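Long-range contacts in adenosine monophosphate-protein transferase FICD homolog (Caenorhabditis elegans, PDB 5JJ6), which belongs to the Fic/DOC family, as a homolog of FICD, and has a largely helical fold: residues Leu58-Gln63 against Cys77-Ala81; Ile264-Ala268 against Phe329-Ala334. One frame throughout, in Å; residues are numbered along the deposited sequence.

Contact 1 of 2, residues Leu58-Gln63 against Cys77-Ala81; sequences LIEMGQ and CYVKA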
ATOM      1  N   LEU B  58      36.380  11.548 -28.653  1.00 42.58           N
ATOM      2  CA  LEU B  58      36.568  11.541 -27.205  1.00 41.88           C
ATOM      3  C   LEU B  58      38.008  11.846 -26.816  1.00 44.22           C
ATOM      4  O   LEU B  58      38.257  12.641 -25.903  1.00 41.43           O
ATOM      5  CB  LEU B  58      36.142  10.197 -26.619  1.00 38.38           C
ATOM      6  CG  LEU B  58      34.622  10.089 -26.426  1.00 40.74           C
ATOM      7  CD1 LEU B  58      34.194   8.662 -26.145  1.00 38.36           C
ATOM      8  CD2 LEU B  58      34.168  11.014 -25.318  1.00 37.27           C
ATOM      9  N   ILE B  59      38.948  11.217 -27.518  1.00 42.74           N
ATOM     10  CA  ILE B  59      40.363  11.418 -27.258  1.00 42.43           C
ATOM     11  C   ILE B  59      40.768  12.871 -27.529  1.00 47.66           C
ATOM     12  O   ILE B  59      41.419  13.512 -26.688  1.00 48.96           O
ATOM     13  CB  ILE B  59      41.205  10.444 -28.084  1.00 42.38           C
ATOM     14  CG1 ILE B  59      41.140   9.051 -27.454  1.00 39.55           C
ATOM     15  CG2 ILE B  59      42.657  10.899 -28.155  1.00 45.12           C
ATOM     16  CD1 ILE B  59      41.785   7.945 -28.292  1.00 38.54           C
ATOM     17  N   GLU B  60      40.385  13.387 -28.696  1.00 46.89           N
ATOM     18  CA  GLU B  60      40.713  14.770 -29.060  1.00 52.37           C
ATOM     19  C   GLU B  60      40.128  15.787 -28.066  1.00 55.98           C
ATOM     20  O   GLU B  60      40.836  16.660 -27.535  1.00 55.01           O
ATOM     21  CB  GLU B  60      40.224  15.082 -30.478  1.00 54.09           C
ATOM     22  CG  GLU B  60      40.672  16.444 -31.007  1.00 66.07           C
ATOM     23  CD  GLU B  60      42.179  16.525 -31.281  1.00 77.93           C
ATOM     24  OE1 GLU B  60      42.835  15.462 -31.411  1.00 69.21           O
ATOM     25  OE2 GLU B  60      42.704  17.660 -31.370  1.00 73.81           O
ATOM     26  N   MET B  61      38.826  15.648 -27.821  1.00 56.91           N
ATOM     27  CA  MET B  61      38.102  16.471 -26.862  1.00 57.26           C
ATOM     28  C   MET B  61      38.849  16.444 -25.538  1.00 55.65           C
ATOM     29  O   MET B  61      39.052  17.474 -24.897  1.00 56.14           O
ATOM     30  CB  MET B  61      36.685  15.940 -26.688  1.00 57.38           C
ATOM     31  CG  MET B  61      35.859  16.672 -25.671  1.00 64.09           C
ATOM     32  SD  MET B  61      35.868  18.441 -25.995  1.00 85.86           S
ATOM     33  CE  MET B  61      34.846  18.492 -27.463  1.00 74.95           C
ATOM     34  N   GLY B  62      39.292  15.247 -25.169  1.00 55.22           N
ATOM     35  CA  GLY B  62      40.090  15.027 -23.978  1.00 50.77           C
ATOM     36  C   GLY B  62      41.330  15.897 -23.951  1.00 50.46           C
ATOM     37  O   GLY B  62      41.590  16.583 -22.968  1.00 52.70           O
ATOM     38  N   GLN B  63      42.106  15.884 -25.026  1.00 53.17           N
ATOM     39  CA  GLN B  63      43.368  16.622 -24.991  1.00 52.98           C
ATOM     40  C   GLN B  63      43.139  18.125 -24.998  1.00 54.17           C
ATOM     41  O   GLN B  63      43.915  18.885 -24.397  1.00 53.87           O
ATOM     42  CB  GLN B  63      44.259  16.203 -26.158  1.00 46.37           C
ATOM     43  CG  GLN B  63      44.810  14.808 -25.966  1.00 44.27           C
ATOM     44  CD  GLN B  63      45.649  14.337 -27.121  1.00 50.14           C
ATOM     45  OE1 GLN B  63      45.121  13.852 -28.120  1.00 56.14           O
ATOM     46  NE2 GLN B  63      46.966  14.454 -26.989  1.00 52.27           N
ATOM     47  N   CYS B  77      37.074  11.810 -20.464  1.00 38.69           N
ATOM     48  CA  CYS B  77      37.115  11.517 -21.891  1.00 39.39           C
ATOM     49  C   CYS B  77      37.950  10.267 -22.205  1.00 40.79           C
ATOM     50  O   CYS B  77      37.506   9.394 -22.965  1.00 38.92           O
ATOM     51  CB  CYS B  77      37.679  12.703 -22.676  1.00 42.00           C
ATOM     52  SG  CYS B  77      36.576  14.116 -22.837  1.00 54.36           S
ATOM     53  N   TYR B  78      39.161  10.189 -21.644  1.00 38.69           N
ATOM     54  CA  TYR B  78      40.025   9.036 -21.927  1.00 34.05           C
ATOM     55  C   TYR B  78      39.400   7.740 -21.413  1.00 36.22           C
ATOM     56  O   TYR B  78      39.445   6.706 -22.087  1.00 37.90           O
ATOM     57  CB  TYR B  78      41.412   9.216 -21.319  1.00 33.93           C
ATOM     58  CG  TYR B  78      42.123  10.472 -21.765  1.00 36.06           C
ATOM     59  CD1 TYR B  78      41.944  10.977 -23.044  1.00 36.98           C
ATOM     60  CD2 TYR B  78      42.973  11.156 -20.896  1.00 35.42           C
ATOM     61  CE1 TYR B  78      42.587  12.133 -23.448  1.00 40.57           C
ATOM     62  CE2 TYR B  78      43.619  12.300 -21.288  1.00 37.31           C
ATOM     63  CZ  TYR B  78      43.421  12.786 -22.562  1.00 40.89           C
ATOM     64  OH  TYR B  78      44.055  13.935 -22.951  1.00 45.65           O
ATOM     65  N   VAL B  79      38.799   7.799 -20.230  1.00 33.53           N
ATOM     66  CA  VAL B  79      38.172   6.617 -19.656  1.00 33.39           C
ATOM     67  C   VAL B  79      37.031   6.120 -20.541  1.00 35.10           C
ATOM     68  O   VAL B  79      36.916   4.907 -20.792  1.00 34.50           O
ATOM     69  CB  VAL B  79      37.638   6.886 -18.236  1.00 35.84           C
ATOM     70  CG1 VAL B  79      36.841   5.681 -17.728  1.00 33.17           C
ATOM     71  CG2 VAL B  79      38.787   7.220 -17.280  1.00 35.93           C
ATOM     72  N   LYS B  80      36.200   7.044 -21.031  1.00 33.70           N
ATOM     73  CA  LYS B  80      35.137   6.652 -21.957  1.00 33.50           C
ATOM     74  C   LYS B  80      35.663   6.090 -23.286  1.00 39.04           C
ATOM     75  O   LYS B  80      35.129   5.095 -23.802  1.00 37.33           O
ATOM     76  CB  LYS B  80      34.196   7.822 -22.226  1.00 40.87           C
ATOM     77  CG  LYS B  80      33.016   7.839 -21.256  1.00 49.62           C
ATOM     78  CD  LYS B  80      32.221   9.132 -21.267  1.00 50.71           C
ATOM     79  CE  LYS B  80      31.168   9.155 -22.345  1.00 46.70           C
ATOM     80  NZ  LYS B  80      30.222  10.275 -22.042  1.00 39.36           N
ATOM     81  N   ALA B  81      36.700   6.720 -23.838  1.00 36.83           N
ATOM     82  CA  ALA B  81      37.289   6.233 -25.075  1.00 35.68           C
ATOM     83  C   ALA B  81      37.803   4.805 -24.900  1.00 37.45           C
ATOM     84  O   ALA B  81      37.572   3.930 -25.738  1.00 40.16           O
ATOM     85  CB  ALA B  81      38.398   7.145 -25.526  1.00 35.52           C
TER
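The Tyr78 ring presents an edge to the neighbouring helix: Ile59 O lies close to the ring plane, 3.7 Å from Tyr78 CE1, while Gly62 CA and Gln63 N approach obliquely. Gln63 crosses the tyrosine side chain at about a right angle, bringing its CG 3.2 Å from Tyr78 OH, with the amide turned 67° from the ring. The hydroxyl is hydrogen-bonded to Glu66, one turn further along the same helix as Gln63, so the ring reaches across to the other helix and is held there by its hydroxyl. Gly62 has no side chain, and Cys77 CB comes within 3.6 Å of Gly62 CA. Cys77 SG, lying beside its own backbone N (chi1 -74°), reaches Met61 CG at 3.9 Å. Further along, the Ala81 methyl touches both Leu58 CB and Ile59 CG1, 3.9 Å from each, and Leu58 CD1 reaches over to Lys80 CB. Helix 89-120 covers Ile59 and Tyr78 through Leu94, and helix 37-50 packs on Met61. The axes of the two short segments come within 8.3 Å, at 167°, an antiparallel helical hairpin with small residues at its closest point, consistent with the tetratricopeptide-like region of FICD proteins.

Contact 2 of 2, residues Ile264-Ala268 against Phe329-Ala334; sequences IERAA and FVRYVA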
ATOM      1  N   ILE B 264      31.679   8.687   2.207  1.00 48.76           N
ATOM      2  CA  ILE B 264      31.094   9.062   0.925  1.00 45.64           C
ATOM      3  C   ILE B 264      31.264   7.968  -0.124  1.00 43.72           C
ATOM      4  O   ILE B 264      30.331   7.624  -0.851  1.00 44.18           O
ATOM      5  CB  ILE B 264      31.710  10.343   0.391  1.00 45.69           C
ATOM      6  CG1 ILE B 264      31.393  11.508   1.317  1.00 51.09           C
ATOM      7  CG2 ILE B 264      31.175  10.655  -0.972  1.00 43.28           C
ATOM      8  CD1 ILE B 264      31.939  12.825   0.814  1.00 55.93           C
ATOM      9  N   GLU B 265      32.463   7.419  -0.208  1.00 49.71           N
ATOM     10  CA  GLU B 265      32.701   6.334  -1.147  1.00 51.46           C
ATOM     11  C   GLU B 265      31.943   5.062  -0.748  1.00 48.75           C
ATOM     12  O   GLU B 265      31.382   4.364  -1.597  1.00 45.59           O
ATOM     13  CB  GLU B 265      34.193   6.072  -1.261  1.00 50.80           C
ATOM     14  CG  GLU B 265      34.555   5.416  -2.559  1.00 62.56           C
ATOM     15  CD  GLU B 265      36.039   5.461  -2.825  1.00 72.46           C
ATOM     16  OE1 GLU B 265      36.737   6.250  -2.145  1.00 71.61           O
ATOM     17  OE2 GLU B 265      36.496   4.714  -3.721  1.00 77.17           O
ATOM     18  N   ARG B 266      31.929   4.775   0.548  1.00 48.23           N
ATOM     19  CA  ARG B 266      31.155   3.672   1.096  1.00 46.58           C
ATOM     20  C   ARG B 266      29.679   3.795   0.643  1.00 46.15           C
ATOM     21  O   ARG B 266      29.050   2.819   0.206  1.00 43.07           O
ATOM     22  CB  ARG B 266      31.285   3.658   2.621  1.00 43.35           C
ATOM     23  CG  ARG B 266      30.606   2.491   3.294  1.00 46.29           C
ATOM     24  CD  ARG B 266      31.141   2.272   4.708  1.00 50.67           C
ATOM     25  NE  ARG B 266      31.005   3.456   5.554  1.00 56.09           N
ATOM     26  CZ  ARG B 266      32.003   4.016   6.235  1.00 57.31           C
ATOM     27  NH1 ARG B 266      33.226   3.508   6.170  1.00 58.70           N
ATOM     28  NH2 ARG B 266      31.782   5.093   6.977  1.00 64.44           N
ATOM     29  N   ALA B 267      29.136   5.005   0.773  1.00 43.24           N
ATOM     30  CA  ALA B 267      27.766   5.316   0.382  1.00 41.15           C
ATOM     31  C   ALA B 267      27.516   5.124  -1.123  1.00 41.91           C
ATOM     32  O   ALA B 267      26.538   4.490  -1.535  1.00 40.39           O
ATOM     33  CB  ALA B 267      27.430   6.734   0.795  1.00 38.07           C
ATOM     34  N   ALA B 268      28.394   5.690  -1.943  1.00 41.13           N
ATOM     35  CA  ALA B 268      28.269   5.535  -3.381  1.00 38.41           C
ATOM     36  C   ALA B 268      28.297   4.056  -3.787  1.00 41.82           C
ATOM     37  O   ALA B 268      27.494   3.593  -4.609  1.00 41.97           O
ATOM     38  CB  ALA B 268      29.373   6.299  -4.084  1.00 39.10           C
ATOM     39  N   PHE B 329      30.437   9.289  -9.900  1.00 38.01           N
ATOM     40  CA  PHE B 329      29.326   9.203  -8.961  1.00 38.91           C
ATOM     41  C   PHE B 329      29.775   9.652  -7.574  1.00 40.25           C
ATOM     42  O   PHE B 329      29.094  10.451  -6.933  1.00 42.48           O
ATOM     43  CB  PHE B 329      28.769   7.784  -8.912  1.00 37.96           C
ATOM     44  CG  PHE B 329      27.572   7.632  -8.023  1.00 37.23           C
ATOM     45  CD1 PHE B 329      26.461   8.442  -8.185  1.00 38.81           C
ATOM     46  CD2 PHE B 329      27.557   6.672  -7.025  1.00 38.52           C
ATOM     47  CE1 PHE B 329      25.341   8.303  -7.359  1.00 38.81           C
ATOM     48  CE2 PHE B 329      26.448   6.522  -6.198  1.00 40.56           C
ATOM     49  CZ  PHE B 329      25.333   7.339  -6.366  1.00 38.23           C
ATOM     50  N   VAL B 330      30.931   9.168  -7.127  1.00 37.80           N
ATOM     51  CA  VAL B 330      31.468   9.595  -5.839  1.00 40.34           C
ATOM     52  C   VAL B 330      31.611  11.110  -5.781  1.00 36.67           C
ATOM     53  O   VAL B 330      31.268  11.735  -4.781  1.00 38.03           O
ATOM     54  CB  VAL B 330      32.836   8.947  -5.540  1.00 35.31           C
ATOM     55  CG1 VAL B 330      33.539   9.678  -4.406  1.00 35.88           C
ATOM     56  CG2 VAL B 330      32.653   7.484  -5.194  1.00 36.89           C
ATOM     57  N   ARG B 331      32.109  11.688  -6.863  1.00 35.64           N
ATOM     58  CA  ARG B 331      32.278  13.124  -6.956  1.00 38.98           C
ATOM     59  C   ARG B 331      30.935  13.816  -6.875  1.00 39.82           C
ATOM     60  O   ARG B 331      30.813  14.889  -6.278  1.00 42.47           O
ATOM     61  CB  ARG B 331      33.001  13.506  -8.256  1.00 42.49           C
ATOM     62  CG  ARG B 331      34.479  13.079  -8.301  1.00 41.80           C
ATOM     63  CD  ARG B 331      35.190  13.644  -9.516  1.00 41.05           C
ATOM     64  NE  ARG B 331      35.362  12.676 -10.585  1.00 36.05           N
ATOM     65  CZ  ARG B 331      36.527  12.129 -10.902  1.00 43.58           C
ATOM     66  NH1 ARG B 331      37.613  12.476 -10.240  1.00 52.01           N
ATOM     67  NH2 ARG B 331      36.621  11.248 -11.887  1.00 48.92           N
ATOM     68  N   TYR B 332      29.926  13.183  -7.460  1.00 43.78           N
ATOM     69  CA  TYR B 332      28.556  13.711  -7.463  1.00 40.40           C
ATOM     70  C   TYR B 332      27.961  13.765  -6.061  1.00 38.10           C
ATOM     71  O   TYR B 332      27.541  14.846  -5.591  1.00 42.00           O
ATOM     72  CB  TYR B 332      27.680  12.867  -8.397  1.00 35.03           C
ATOM     73  CG  TYR B 332      26.217  13.242  -8.425  1.00 38.56           C
ATOM     74  CD1 TYR B 332      25.772  14.344  -9.133  1.00 40.11           C
ATOM     75  CD2 TYR B 332      25.274  12.461  -7.775  1.00 39.08           C
ATOM     76  CE1 TYR B 332      24.436  14.682  -9.163  1.00 38.01           C
ATOM     77  CE2 TYR B 332      23.942  12.783  -7.801  1.00 37.07           C
ATOM     78  CZ  TYR B 332      23.521  13.898  -8.492  1.00 40.59           C
ATOM     79  OH  TYR B 332      22.173  14.220  -8.517  1.00 39.21           O
ATOM     80  N   VAL B 333      27.930  12.622  -5.379  1.00 35.39           N
ATOM     81  CA  VAL B 333      27.349  12.614  -4.040  1.00 41.52           C
ATOM     82  C   VAL B 333      28.181  13.503  -3.096  1.00 46.46           C
ATOM     83  O   VAL B 333      27.614  14.136  -2.192  1.00 49.20           O
ATOM     84  CB  VAL B 333      27.159  11.178  -3.454  1.00 31.61           C
ATOM     85  CG1 VAL B 333      27.262  10.124  -4.529  1.00 37.46           C
ATOM     86  CG2 VAL B 333      28.083  10.908  -2.322  1.00 33.15           C
ATOM     87  N   ALA B 334      29.498  13.578  -3.307  1.00 43.64           N
ATOM     88  CA  ALA B 334      30.323  14.492  -2.522  1.00 39.81           C
ATOM     89  C   ALA B 334      29.885  15.938  -2.741  1.00 41.68           C
ATOM     90  O   ALA B 334      29.679  16.692  -1.789  1.00 51.76           O
ATOM     91  CB  ALA B 334      31.774  14.335  -2.872  1.00 44.33           C
TER
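Apolar packing of two steeply crossing helices defines this buried contact, centred about 7 Å from the centre of the chain, where Ile264 and Ala268, one turn apart on helix 263-277, meet Phe329, Val330, Val333 and Ala334 of helix 327-346. The axes of the two short segments approach to 9.2 Å and cross at 115°, so each helix offers a short patch and not a long seam. Ala268 is the small element: its CB lies 3.5 Å from Phe329 CD2, oblique to the ring, and 3.7 Å from Val330 CG2. The carbonyl carbon of Ala268 is at the ring's edge, in its plane, while Val333 CG1, from the ring's own helix, covers one face from 3.8 Å above the centre. With Phe329 CG opposite its own backbone N (chi1 -177°), the ring extends to Ala268 and also meets His271. Helix 263-277 belongs to the Fic core, leading to the Fic signature HPFTDGNGRTAR, whose second half opens helix 284-297; that helix packs on Ile264 and Ala267. At the other end of the patch, the two branches of Ile264 divide the work. Its CG2 meets Val333 CG2, these two side chains sliding past each other in opposite directions, and its CD1 reaches Ala334 CB at 4.0 Å. Glu265 lies at the margin, where the aliphatic part of its chain touches the valine: Glu265 CG is 3.9 Å from Val330 CG2.

In the fold
The two contacts follow one another along the chain, the first closing before the second opens. Their centres lie 23 Å apart and their nearest atoms about 7 Å, without touching. Helix 89-120 joins them: Leu94 and Thr98 pack against contact 1, while Met109, Leu110 and Val113 reach contact 2 further along, where Asp106 also forms a salt bridge with Arg331. A second connection is more direct. Arg331 of contact 2 rests on Val72 and Gln76 of helix 71-84, while Val79 and Lys80 touch Asp325 and Leu323, just before helix 327-346. The hairpin and the helices around contact 2 are thus linked both through one long helix and by direct side-chain contacts.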